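Side-chain contacts in 2-hydroxy-3-oxopropionate reductase (Polaromonas sp. JS666, PDB 4DLL), which probably catalyses the NAD(P)H-dependent reduction of 2-hydroxy-3-oxopropionate (tartronate semialdehyde) to glycerate: residues 104-109 and 135-140; 89-94 and 112-117; 142-147 and 170-175. All coordinates share one frame; numbering follows the deposited sequence.

Contact 1: 104-109 and 135-140; sequences VLFAQG and AARLGA
Leu-105 and Phe-106, near the end of helix 98-107, meet Arg-137 and Leu-138, near the end of helix 128-140. Both helices belong to the Rossmann-type NAD-binding domain. The tight part is largely apolar. Leu-105 and Leu-138 cross at about a right angle and touch through their CD2 methyls, 3.8 Å apart, while Leu-138 CD2 also lies 3.9 Å from Phe-106 CZ, approaching the ring obliquely. One methyl thus serves both residues of the partner helix. At the same end of the ring Arg-137 CB meets Phe-106 CZ at 3.5 Å. Ala-111 packs against both leucines, and the imidazole of His-145 lies against Leu-138. The looser, more solvent-facing part is the guanidinium. Arg-137 bends at chi2 (-93°) and chi3 (-76°) and folds back so that this group lies flat on Phe-106 with the planes only 14° apart. Its CZ stands 4.1 Å from the ring centroid, close to the ring normal, a cation-pi contact. No hydrogen bond crosses the contact; Arg-137 NH1 has a long, weak ion pair with Asp-133 OD1. With an alanine here instead of Phe-106, the guanidinium would probably lose its flat support and be set free to turn, and a gap would open beside Leu-138 CD2. Both ring faces are covered toward the rim, one by Leu-105 CB (3.6 Å above the plane), the opposite by Arg-137 NH2, 3.7 Å from Phe-106 CG.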
ATOM      1  N   VAL A 104     -15.117 -26.782 -18.853  1.00 43.64           N
ATOM      2  CA  VAL A 104     -15.670 -27.559 -17.727  1.00 42.76           C
ATOM      3  C   VAL A 104     -17.209 -27.458 -17.518  1.00 43.05           C
ATOM      4  O   VAL A 104     -17.900 -28.480 -17.394  1.00 42.03           O
ATOM      5  CB  VAL A 104     -14.915 -27.280 -16.413  1.00 42.11           C
ATOM      6  CG1 VAL A 104     -15.482 -28.142 -15.284  1.00 39.68           C
ATOM      7  CG2 VAL A 104     -13.460 -27.611 -16.608  1.00 40.55           C
ATOM      8  N   LEU A 105     -17.734 -26.233 -17.505  1.00 43.44           N
ATOM      9  CA  LEU A 105     -19.150 -26.034 -17.263  1.00 44.53           C
ATOM     10  C   LEU A 105     -19.984 -26.592 -18.408  1.00 46.80           C
ATOM     11  O   LEU A 105     -20.991 -27.264 -18.189  1.00 47.89           O
ATOM     12  CB  LEU A 105     -19.446 -24.536 -17.097  1.00 43.91           C
ATOM     13  CG  LEU A 105     -19.507 -23.911 -15.685  1.00 39.58           C
ATOM     14  CD1 LEU A 105     -19.792 -22.420 -15.821  1.00 36.11           C
ATOM     15  CD2 LEU A 105     -20.588 -24.574 -14.878  1.00 29.36           C
ATOM     16  N   PHE A 106     -19.564 -26.326 -19.642  1.00 48.51           N
ATOM     17  CA  PHE A 106     -20.400 -26.672 -20.789  1.00 49.76           C
ATOM     18  C   PHE A 106     -19.834 -27.808 -21.647  1.00 50.62           C
ATOM     19  O   PHE A 106     -20.515 -28.801 -21.839  1.00 51.98           O
ATOM     20  CB  PHE A 106     -20.788 -25.408 -21.573  1.00 49.95           C
ATOM     21  CG  PHE A 106     -21.336 -24.315 -20.681  1.00 50.40           C
ATOM     22  CD1 PHE A 106     -22.615 -24.415 -20.133  1.00 49.47           C
ATOM     23  CD2 PHE A 106     -20.552 -23.212 -20.348  1.00 51.02           C
ATOM     24  CE1 PHE A 106     -23.111 -23.425 -19.259  1.00 49.33           C
ATOM     25  CE2 PHE A 106     -21.040 -22.212 -19.475  1.00 50.45           C
ATOM     26  CZ  PHE A 106     -22.307 -22.328 -18.921  1.00 48.59           C
ATOM     27  N   ALA A 107     -18.593 -27.723 -22.117  1.00 50.81           N
ATOM     28  CA  ALA A 107     -18.007 -28.867 -22.848  1.00 51.39           C
ATOM     29  C   ALA A 107     -18.056 -30.194 -22.064  1.00 51.84           C
ATOM     30  O   ALA A 107     -18.209 -31.269 -22.668  1.00 52.43           O
ATOM     31  CB  ALA A 107     -16.557 -28.572 -23.261  1.00 51.31           C
ATOM     32  N   GLN A 108     -17.886 -30.108 -20.734  1.00 50.82           N
ATOM     33  CA  GLN A 108     -17.790 -31.273 -19.849  1.00 49.70           C
ATOM     34  C   GLN A 108     -19.093 -31.522 -19.079  1.00 48.39           C
ATOM     35  O   GLN A 108     -19.184 -32.429 -18.290  1.00 48.24           O
ATOM     36  CB  GLN A 108     -16.593 -31.129 -18.875  1.00 49.93           C
ATOM     37  CG  GLN A 108     -15.244 -31.509 -19.462  1.00 51.85           C
ATOM     38  CD  GLN A 108     -14.140 -31.751 -18.395  1.00 57.22           C
ATOM     39  OE1 GLN A 108     -13.111 -31.058 -18.395  1.00 57.68           O
ATOM     40  NE2 GLN A 108     -14.354 -32.731 -17.485  1.00 56.77           N
ATOM     41  N   GLY A 109     -20.096 -30.690 -19.299  1.00 47.08           N
ATOM     42  CA  GLY A 109     -21.432 -30.990 -18.827  1.00 45.90           C
ATOM     43  C   GLY A 109     -21.680 -30.878 -17.329  1.00 44.42           C
ATOM     44  O   GLY A 109     -22.550 -31.558 -16.797  1.00 44.47           O
ATOM     45  N   ALA A 135     -23.066 -16.366 -15.500  1.00 33.07           N
ATOM     46  CA  ALA A 135     -24.240 -16.166 -14.665  1.00 33.05           C
ATOM     47  C   ALA A 135     -25.559 -16.249 -15.499  1.00 35.10           C
ATOM     48  O   ALA A 135     -26.551 -16.847 -15.041  1.00 33.79           O
ATOM     49  CB  ALA A 135     -24.113 -14.832 -13.986  1.00 33.01           C
ATOM     50  N   ALA A 136     -25.546 -15.703 -16.743  1.00 35.83           N
ATOM     51  CA  ALA A 136     -26.739 -15.782 -17.629  1.00 36.94           C
ATOM     52  C   ALA A 136     -27.037 -17.245 -18.045  1.00 38.01           C
ATOM     53  O   ALA A 136     -28.177 -17.693 -17.858  1.00 38.30           O
ATOM     54  CB  ALA A 136     -26.602 -14.833 -18.880  1.00 35.89           C
ATOM     55  N   ARG A 137     -26.022 -17.983 -18.551  1.00 38.54           N
ATOM     56  CA  ARG A 137     -26.208 -19.381 -18.966  1.00 40.10           C
ATOM     57  C   ARG A 137     -26.720 -20.255 -17.828  1.00 39.96           C
ATOM     58  O   ARG A 137     -27.748 -20.925 -17.971  1.00 40.00           O
ATOM     59  CB  ARG A 137     -24.944 -20.032 -19.518  1.00 39.76           C
ATOM     60  CG  ARG A 137     -24.090 -19.170 -20.374  1.00 44.90           C
ATOM     61  CD  ARG A 137     -24.343 -19.255 -21.834  1.00 50.20           C
ATOM     62  NE  ARG A 137     -23.791 -20.487 -22.415  1.00 54.38           N
ATOM     63  CZ  ARG A 137     -22.522 -20.662 -22.809  1.00 55.57           C
ATOM     64  NH1 ARG A 137     -21.610 -19.694 -22.672  1.00 55.11           N
ATOM     65  NH2 ARG A 137     -22.159 -21.828 -23.336  1.00 55.71           N
ATOM     66  N   LEU A 138     -25.997 -20.293 -16.711  1.00 40.15           N
ATOM     67  CA  LEU A 138     -26.477 -21.082 -15.557  1.00 40.18           C
ATOM     68  C   LEU A 138     -27.890 -20.695 -15.127  1.00 39.99           C
ATOM     69  O   LEU A 138     -28.704 -21.563 -14.799  1.00 40.52           O
ATOM     70  CB  LEU A 138     -25.509 -21.062 -14.354  1.00 38.75           C
ATOM     71  CG  LEU A 138     -24.049 -21.376 -14.651  1.00 38.56           C
ATOM     72  CD1 LEU A 138     -23.189 -21.412 -13.409  1.00 37.35           C
ATOM     73  CD2 LEU A 138     -23.871 -22.667 -15.414  1.00 39.23           C
ATOM     74  N   GLY A 139     -28.177 -19.408 -15.084  1.00 40.33           N
ATOM     75  CA  GLY A 139     -29.527 -18.969 -14.755  1.00 40.98           C
ATOM     76  C   GLY A 139     -30.517 -19.557 -15.763  1.00 41.58           C
ATOM     77  O   GLY A 139     -31.575 -20.075 -15.373  1.00 41.32           O
ATOM     78  N   ALA A 140     -30.154 -19.540 -17.053  1.00 41.49           N
ATOM     79  CA  ALA A 140     -30.957 -20.234 -18.102  1.00 41.05           C
ATOM     80  C   ALA A 140     -31.360 -21.611 -17.574  1.00 40.78           C
ATOM     81  O   ALA A 140     -32.454 -22.088 -17.856  1.00 41.14           O
ATOM     82  CB  ALA A 140     -30.159 -20.395 -19.423  1.00 41.07           C
TER

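Contact 2: 89-94 and 112-117; sequences DIVVSM and AAMKPG
Asp-89 forms a salt bridge with Lys-115 at the foot of a beta-alpha-beta crossover of the Rossmann-type domain, where strand 90-93 begins and the chain returns from helix 110-113 toward the neighbouring parallel strand 119-122. The bond from Lys-115 NZ to Asp-89 OD1 is 2.8 Å long and arrives from above the carboxylate plane, 41° out of it. The other oxygen, OD2, accepts hydrogen bonds from the backbone N of Arg-32 and of Lys-33. The carboxylate is therefore gripped through both oxygens and joins the start of strand 33-37 to the returning connection; Lys-115 NZ has a second, weak bond to the carbonyl of Asp-87. The backbone of Asp-89 also takes part: a water bridges its O to the O of Gly-117, donating to the two carbonyls over 3.0 Å and 2.6 Å respectively. At Ile-90 the strand proper starts; its CB points away from segment 112-117, and its side chain packs on Ile-34. Val-91 faces the connection again. Buried with Ala-85 and Phe-120, it meets the selenomethionine Met-114, the first residue to leave the helical conformation. The long side chain of Met-114 reaches toward Val-91 and bends at its last torsion (chi3 64°), which brings its terminal methyl CE within 4.1 Å of both CB and CG2 of Val-91.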
ATOM      1  N   ASP A  89     -24.735 -29.187  -3.321  1.00 35.00           N
ATOM      2  CA  ASP A  89     -25.490 -27.971  -3.001  1.00 33.93           C
ATOM      3  C   ASP A  89     -24.761 -26.735  -3.517  1.00 32.20           C
ATOM      4  O   ASP A  89     -25.392 -25.832  -4.024  1.00 33.19           O
ATOM      5  CB  ASP A  89     -25.615 -27.846  -1.479  1.00 34.03           C
ATOM      6  CG  ASP A  89     -26.354 -29.012  -0.866  1.00 36.53           C
ATOM      7  OD1 ASP A  89     -27.409 -29.379  -1.394  1.00 40.48           O
ATOM      8  OD2 ASP A  89     -25.871 -29.573   0.133  1.00 43.25           O
ATOM      9  N   ILE A  90     -23.439 -26.694  -3.333  1.00 31.25           N
ATOM     10  CA  ILE A  90     -22.596 -25.581  -3.760  1.00 29.69           C
ATOM     11  C   ILE A  90     -21.403 -26.168  -4.548  1.00 29.99           C
ATOM     12  O   ILE A  90     -20.706 -27.065  -4.060  1.00 31.05           O
ATOM     13  CB  ILE A  90     -22.156 -24.748  -2.587  1.00 28.73           C
ATOM     14  CG1 ILE A  90     -23.396 -24.179  -1.831  1.00 29.51           C
ATOM     15  CG2 ILE A  90     -21.190 -23.657  -3.054  1.00 30.06           C
ATOM     16  CD1 ILE A  90     -23.070 -23.078  -0.793  1.00 30.73           C
ATOM     17  N   VAL A  91     -21.224 -25.724  -5.782  1.00 29.36           N
ATOM     18  CA  VAL A  91     -20.043 -26.103  -6.552  1.00 28.82           C
ATOM     19  C   VAL A  91     -19.071 -24.926  -6.624  1.00 28.86           C
ATOM     20  O   VAL A  91     -19.430 -23.853  -7.091  1.00 29.43           O
ATOM     21  CB  VAL A  91     -20.440 -26.591  -7.953  1.00 29.87           C
ATOM     22  CG1 VAL A  91     -19.179 -26.723  -8.885  1.00 28.58           C
ATOM     23  CG2 VAL A  91     -21.217 -27.931  -7.846  1.00 24.63           C
ATOM     24  N   VAL A  92     -17.851 -25.132  -6.140  1.00 29.35           N
ATOM     25  CA  VAL A  92     -16.833 -24.096  -6.108  1.00 29.11           C
ATOM     26  C   VAL A  92     -15.788 -24.354  -7.188  1.00 30.39           C
ATOM     27  O   VAL A  92     -15.052 -25.347  -7.093  1.00 31.17           O
ATOM     28  CB  VAL A  92     -16.151 -24.052  -4.736  1.00 28.85           C
ATOM     29  CG1 VAL A  92     -15.185 -22.893  -4.651  1.00 26.49           C
ATOM     30  CG2 VAL A  92     -17.213 -23.956  -3.623  1.00 26.88           C
ATOM     31  N   SER A  93     -15.737 -23.487  -8.210  1.00 31.17           N
ATOM     32  CA  SER A  93     -14.590 -23.474  -9.167  1.00 33.52           C
ATOM     33  C   SER A  93     -13.297 -22.738  -8.709  1.00 33.72           C
ATOM     34  O   SER A  93     -13.297 -21.563  -8.366  1.00 32.81           O
ATOM     35  CB  SER A  93     -15.025 -22.982 -10.568  1.00 33.06           C
ATOM     36  OG  SER A  93     -13.917 -22.423 -11.274  1.00 37.25           O
HETATM   37  N   MSE A  94     -12.174 -23.445  -8.757  1.00 35.86           N
HETATM   38  CA  MSE A  94     -10.878 -22.858  -8.487  1.00 38.53           C
HETATM   39  C   MSE A  94      -9.987 -23.074  -9.714  1.00 40.77           C
HETATM   40  O   MSE A  94      -8.776 -23.379  -9.649  1.00 42.33           O
HETATM   41  CB  MSE A  94     -10.308 -23.469  -7.223  1.00 38.03           C
HETATM   42  CG  MSE A  94     -11.134 -23.060  -5.998  1.00 41.33           C
HETATM   43 SE   MSE A  94     -10.436 -23.933  -4.456  0.80 54.58          SE
HETATM   44  CE  MSE A  94     -11.462 -23.114  -2.979  1.00 43.65           C
ATOM     45  N   ALA A 112     -24.970 -28.917 -16.980  1.00 44.40           N
ATOM     46  CA  ALA A 112     -26.059 -29.804 -17.386  1.00 43.71           C
ATOM     47  C   ALA A 112     -26.455 -30.687 -16.231  1.00 42.54           C
ATOM     48  O   ALA A 112     -27.641 -30.908 -15.999  1.00 43.59           O
ATOM     49  CB  ALA A 112     -25.630 -30.656 -18.587  1.00 43.48           C
ATOM     50  N   ALA A 113     -25.453 -31.143 -15.489  1.00 41.06           N
ATOM     51  CA  ALA A 113     -25.648 -32.110 -14.416  1.00 39.73           C
ATOM     52  C   ALA A 113     -25.990 -31.563 -13.012  1.00 39.33           C
ATOM     53  O   ALA A 113     -26.435 -32.315 -12.161  1.00 38.66           O
ATOM     54  CB  ALA A 113     -24.459 -33.044 -14.352  1.00 39.36           C
HETATM   55  N   MSE A 114     -25.821 -30.270 -12.771  1.00 38.99           N
HETATM   56  CA  MSE A 114     -26.158 -29.736 -11.435  1.00 38.48           C
HETATM   57  C   MSE A 114     -27.660 -29.761 -11.057  1.00 39.05           C
HETATM   58  O   MSE A 114     -28.520 -29.514 -11.888  1.00 39.09           O
HETATM   59  CB  MSE A 114     -25.550 -28.349 -11.223  1.00 37.51           C
HETATM   60  CG  MSE A 114     -24.009 -28.348 -11.022  1.00 34.90           C
HETATM   61 SE   MSE A 114     -23.218 -26.476 -11.117  1.00 45.76          SE
HETATM   62  CE  MSE A 114     -24.079 -25.586  -9.495  1.00 28.40           C
ATOM     63  N   LYS A 115     -27.924 -30.064  -9.785  1.00 40.41           N
ATOM     64  CA  LYS A 115     -29.226 -29.952  -9.097  1.00 42.09           C
ATOM     65  C   LYS A 115     -29.990 -28.682  -9.411  1.00 42.63           C
ATOM     66  O   LYS A 115     -29.394 -27.662  -9.694  1.00 43.11           O
ATOM     67  CB  LYS A 115     -29.006 -29.901  -7.583  1.00 42.05           C
ATOM     68  CG  LYS A 115     -29.046 -31.218  -6.836  1.00 45.30           C
ATOM     69  CD  LYS A 115     -29.417 -31.005  -5.333  1.00 46.64           C
ATOM     70  CE  LYS A 115     -28.185 -30.786  -4.453  1.00 48.35           C
ATOM     71  NZ  LYS A 115     -28.241 -31.425  -3.068  1.00 47.15           N
ATOM     72  N   PRO A 116     -31.327 -28.726  -9.330  1.00 43.76           N
ATOM     73  CA  PRO A 116     -32.000 -27.443  -9.231  1.00 44.09           C
ATOM     74  C   PRO A 116     -31.774 -26.900  -7.797  1.00 43.01           C
ATOM     75  O   PRO A 116     -31.543 -27.673  -6.865  1.00 43.10           O
ATOM     76  CB  PRO A 116     -33.486 -27.795  -9.502  1.00 44.56           C
ATOM     77  CG  PRO A 116     -33.520 -29.267  -9.864  1.00 44.78           C
ATOM     78  CD  PRO A 116     -32.283 -29.849  -9.239  1.00 44.58           C
ATOM     79  N   GLY A 117     -31.768 -25.583  -7.647  1.00 42.38           N
ATOM     80  CA  GLY A 117     -31.462 -24.933  -6.348  1.00 40.63           C
ATOM     81  C   GLY A 117     -29.972 -24.821  -5.977  1.00 38.72           C
ATOM     82  O   GLY A 117     -29.620 -24.174  -5.010  1.00 38.67           O
TER
HETATM   83  O   HOH W   1     -27.777 -24.190  -3.174  1.00 34.47           O

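Contact 3: 142-147 and 170-175; sequences GIAHLD and PADFER
Leu-146 and Ala-144, on strand 144-147, point toward the first turn of the helix that begins at Pro-170, where Asp-172 and Phe-173 receive them. The apolar contacts centre on Leu-146, whose two methyl branches are divided between the helix residues. CD1 lies 3.7 Å from Asp-172 CB, and CD2 lies 3.7 Å from Phe-173 CA, so the leucine packs as much on the helix backbone as on its side chains. The same CD2 comes to 4.1 Å from Phe-173 CB and stands at the edge of the phenyl ring, near its plane. Phe-173 keeps CG anti to the backbone N (chi1 172°), which carries the ring past Leu-146 toward His-188, on which it stacks; Leu-119 and Leu-121 of the adjacent strand flank Leu-146 further.

A second kind of contact sets an acid against a methyl. Ala-144 CB is 3.3 Å from Asp-172 OD1 and 3.5 Å from OD2. As CG is equally near, the methyl sits over the carboxylate rather than beyond its oxygens.

Polar contact is indirect. No hydrogen bond joins the two segments directly, but a water donates to Asp-172 OD2 and to the carbonyl O of His-145, both over 2.7 Å, and so ties the first turn of the helix to the strand. The carboxylate's place at the N-terminal end of a helix would probably favour its negative charge.

The axes of strand and helix approach to 8.7 Å and lie at 78°, so the helix start runs across the strand. Helix 170-183 thereby covers one face of the sheet while His-145 turns to the other, toward helix 128-140, giving the layered helix-sheet-helix build of a Rossmann-type dinucleotide-binding domain.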
ATOM      1  N   GLY A 142     -31.612 -22.720 -14.282  1.00 37.51           N
ATOM      2  CA  GLY A 142     -32.076 -22.813 -12.870  1.00 36.87           C
ATOM      3  C   GLY A 142     -30.946 -22.848 -11.822  1.00 36.68           C
ATOM      4  O   GLY A 142     -31.135 -23.228 -10.654  1.00 37.37           O
ATOM      5  N   ILE A 143     -29.753 -22.454 -12.232  1.00 36.22           N
ATOM      6  CA  ILE A 143     -28.592 -22.507 -11.320  1.00 35.23           C
ATOM      7  C   ILE A 143     -28.058 -21.107 -11.092  1.00 34.46           C
ATOM      8  O   ILE A 143     -27.741 -20.373 -12.055  1.00 33.02           O
ATOM      9  CB  ILE A 143     -27.416 -23.356 -11.878  1.00 35.76           C
ATOM     10  CG1 ILE A 143     -27.857 -24.750 -12.339  1.00 35.64           C
ATOM     11  CG2 ILE A 143     -26.296 -23.457 -10.873  1.00 35.57           C
ATOM     12  CD1 ILE A 143     -26.960 -25.232 -13.456  1.00 40.89           C
ATOM     13  N   ALA A 144     -27.972 -20.776  -9.805  1.00 33.38           N
ATOM     14  CA  ALA A 144     -27.415 -19.540  -9.290  1.00 33.37           C
ATOM     15  C   ALA A 144     -25.903 -19.479  -9.470  1.00 32.30           C
ATOM     16  O   ALA A 144     -25.233 -20.474  -9.533  1.00 33.50           O
ATOM     17  CB  ALA A 144     -27.811 -19.350  -7.726  1.00 32.22           C
ATOM     18  N   HIS A 145     -25.379 -18.276  -9.499  1.00 32.46           N
ATOM     19  CA  HIS A 145     -23.984 -18.008  -9.740  1.00 31.48           C
ATOM     20  C   HIS A 145     -23.656 -16.816  -8.859  1.00 31.22           C
ATOM     21  O   HIS A 145     -24.417 -15.858  -8.808  1.00 30.19           O
ATOM     22  CB  HIS A 145     -23.836 -17.588 -11.184  1.00 31.07           C
ATOM     23  CG  HIS A 145     -22.420 -17.430 -11.652  1.00 32.77           C
ATOM     24  ND1 HIS A 145     -21.703 -16.266 -11.468  1.00 28.87           N
ATOM     25  CD2 HIS A 145     -21.626 -18.251 -12.381  1.00 26.69           C
ATOM     26  CE1 HIS A 145     -20.502 -16.404 -12.004  1.00 28.24           C
ATOM     27  NE2 HIS A 145     -20.430 -17.597 -12.555  1.00 30.52           N
ATOM     28  N   LEU A 146     -22.546 -16.898  -8.130  1.00 31.28           N
ATOM     29  CA  LEU A 146     -21.921 -15.711  -7.560  1.00 31.30           C
ATOM     30  C   LEU A 146     -20.510 -15.743  -8.020  1.00 30.75           C
ATOM     31  O   LEU A 146     -19.995 -16.825  -8.281  1.00 31.70           O
ATOM     32  CB  LEU A 146     -21.832 -15.802  -6.053  1.00 31.19           C
ATOM     33  CG  LEU A 146     -23.087 -15.513  -5.332  1.00 34.41           C
ATOM     34  CD1 LEU A 146     -23.795 -16.772  -5.471  1.00 34.06           C
ATOM     35  CD2 LEU A 146     -22.587 -15.333  -3.920  1.00 35.74           C
ATOM     36  N   ASP A 147     -19.861 -14.588  -8.028  1.00 29.20           N
ATOM     37  CA  ASP A 147     -18.468 -14.558  -8.422  1.00 30.28           C
ATOM     38  C   ASP A 147     -17.812 -14.072  -7.156  1.00 29.97           C
ATOM     39  O   ASP A 147     -18.160 -12.986  -6.662  1.00 30.44           O
ATOM     40  CB  ASP A 147     -18.179 -13.675  -9.690  1.00 29.78           C
ATOM     41  CG  ASP A 147     -18.815 -12.288  -9.630  1.00 30.24           C
ATOM     42  OD1 ASP A 147     -20.076 -12.167  -9.592  1.00 33.27           O
ATOM     43  OD2 ASP A 147     -18.056 -11.298  -9.662  1.00 26.63           O
ATOM     44  N   PRO A 170     -28.609 -10.732  -3.640  1.00 31.08           N
ATOM     45  CA  PRO A 170     -28.457 -10.812  -2.178  1.00 30.85           C
ATOM     46  C   PRO A 170     -28.869 -12.168  -1.614  1.00 30.77           C
ATOM     47  O   PRO A 170     -28.113 -12.749  -0.859  1.00 30.96           O
ATOM     48  CB  PRO A 170     -29.351  -9.678  -1.657  1.00 30.36           C
ATOM     49  CG  PRO A 170     -29.370  -8.723  -2.727  1.00 31.90           C
ATOM     50  CD  PRO A 170     -29.435  -9.577  -4.006  1.00 31.78           C
ATOM     51  N   ALA A 171     -30.018 -12.696  -2.032  1.00 31.82           N
ATOM     52  CA  ALA A 171     -30.475 -14.027  -1.599  1.00 32.97           C
ATOM     53  C   ALA A 171     -29.467 -15.141  -1.846  1.00 33.39           C
ATOM     54  O   ALA A 171     -29.288 -15.986  -0.998  1.00 33.79           O
ATOM     55  CB  ALA A 171     -31.807 -14.378  -2.252  1.00 32.96           C
ATOM     56  N   ASP A 172     -28.800 -15.139  -3.004  1.00 33.65           N
ATOM     57  CA  ASP A 172     -27.805 -16.159  -3.295  1.00 34.15           C
ATOM     58  C   ASP A 172     -26.582 -15.968  -2.365  1.00 33.93           C
ATOM     59  O   ASP A 172     -26.043 -16.944  -1.803  1.00 32.76           O
ATOM     60  CB  ASP A 172     -27.406 -16.091  -4.781  1.00 35.38           C
ATOM     61  CG  ASP A 172     -28.516 -16.579  -5.717  1.00 38.66           C
ATOM     62  OD1 ASP A 172     -29.250 -17.506  -5.329  1.00 45.31           O
ATOM     63  OD2 ASP A 172     -28.638 -16.084  -6.861  1.00 45.07           O
ATOM     64  N   PHE A 173     -26.168 -14.696  -2.186  1.00 32.46           N
ATOM     65  CA  PHE A 173     -25.059 -14.384  -1.331  1.00 30.61           C
ATOM     66  C   PHE A 173     -25.368 -14.808   0.096  1.00 30.94           C
ATOM     67  O   PHE A 173     -24.490 -15.362   0.745  1.00 29.04           O
ATOM     68  CB  PHE A 173     -24.709 -12.878  -1.385  1.00 31.19           C
ATOM     69  CG  PHE A 173     -23.671 -12.458  -0.374  1.00 28.63           C
ATOM     70  CD1 PHE A 173     -22.293 -12.657  -0.648  1.00 25.14           C
ATOM     71  CD2 PHE A 173     -24.063 -11.873   0.848  1.00 26.93           C
ATOM     72  CE1 PHE A 173     -21.305 -12.286   0.245  1.00 24.06           C
ATOM     73  CE2 PHE A 173     -23.082 -11.491   1.802  1.00 24.94           C
ATOM     74  CZ  PHE A 173     -21.695 -11.685   1.509  1.00 26.63           C
ATOM     75  N   GLU A 174     -26.588 -14.554   0.594  1.00 30.88           N
ATOM     76  CA  GLU A 174     -26.900 -15.100   1.930  1.00 32.56           C
ATOM     77  C   GLU A 174     -26.868 -16.627   1.936  1.00 31.11           C
ATOM     78  O   GLU A 174     -26.331 -17.251   2.831  1.00 30.69           O
ATOM     79  CB  GLU A 174     -28.231 -14.566   2.462  1.00 32.78           C
ATOM     80  CG  GLU A 174     -28.174 -13.079   2.632  1.00 39.36           C
ATOM     81  CD  GLU A 174     -27.270 -12.704   3.784  1.00 47.00           C
ATOM     82  OE1 GLU A 174     -27.473 -13.301   4.872  1.00 51.14           O
ATOM     83  OE2 GLU A 174     -26.357 -11.834   3.617  1.00 48.40           O
ATOM     84  N   ARG A 175     -27.419 -17.251   0.919  1.00 31.23           N
ATOM     85  CA  ARG A 175     -27.277 -18.692   0.856  1.00 32.90           C
ATOM     86  C   ARG A 175     -25.819 -19.130   0.995  1.00 32.37           C
ATOM     87  O   ARG A 175     -25.538 -20.169   1.606  1.00 33.68           O
ATOM     88  CB  ARG A 175     -27.910 -19.255  -0.406  1.00 33.72           C
ATOM     89  CG  ARG A 175     -29.403 -19.343  -0.294  1.00 38.67           C
ATOM     90  CD  ARG A 175     -30.101 -19.863  -1.546  1.00 45.63           C
ATOM     91  NE  ARG A 175     -31.369 -20.462  -1.121  1.00 56.15           N
ATOM     92  CZ  ARG A 175     -31.557 -21.770  -0.890  1.00 60.07           C
ATOM     93  NH1 ARG A 175     -30.557 -22.632  -1.082  1.00 62.15           N
ATOM     94  NH2 ARG A 175     -32.750 -22.226  -0.486  1.00 60.51           N
TER
HETATM   95  O   HOH W   2     -26.506 -14.621  -7.734  1.00 25.44           O

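The three contacts lie close together in the NAD-binding domain: the centres of contact 1 and contact 2 are about 10 Å apart, those of contact 2 and contact 3 about 11 Å, and those of contact 1 and contact 3 about 15 Å. Ile-143 joins them. Its N-H probably donates to Leu-138 O (2.9 Å from Ile-143 N), at the C-terminal end of helix 128-140, within a Schellman motif closed by Gly-142, while Ile-143 CG2 packs 3.4 Å from Met-114 CE of contact 2. Leu-138 CD1 also rests 3.7 Å from His-145 CD2 of contact 3. Strand 90-93 adjoins strand 33-37, which leads into a glycine-rich turn consistent with a dinucleotide-binding site.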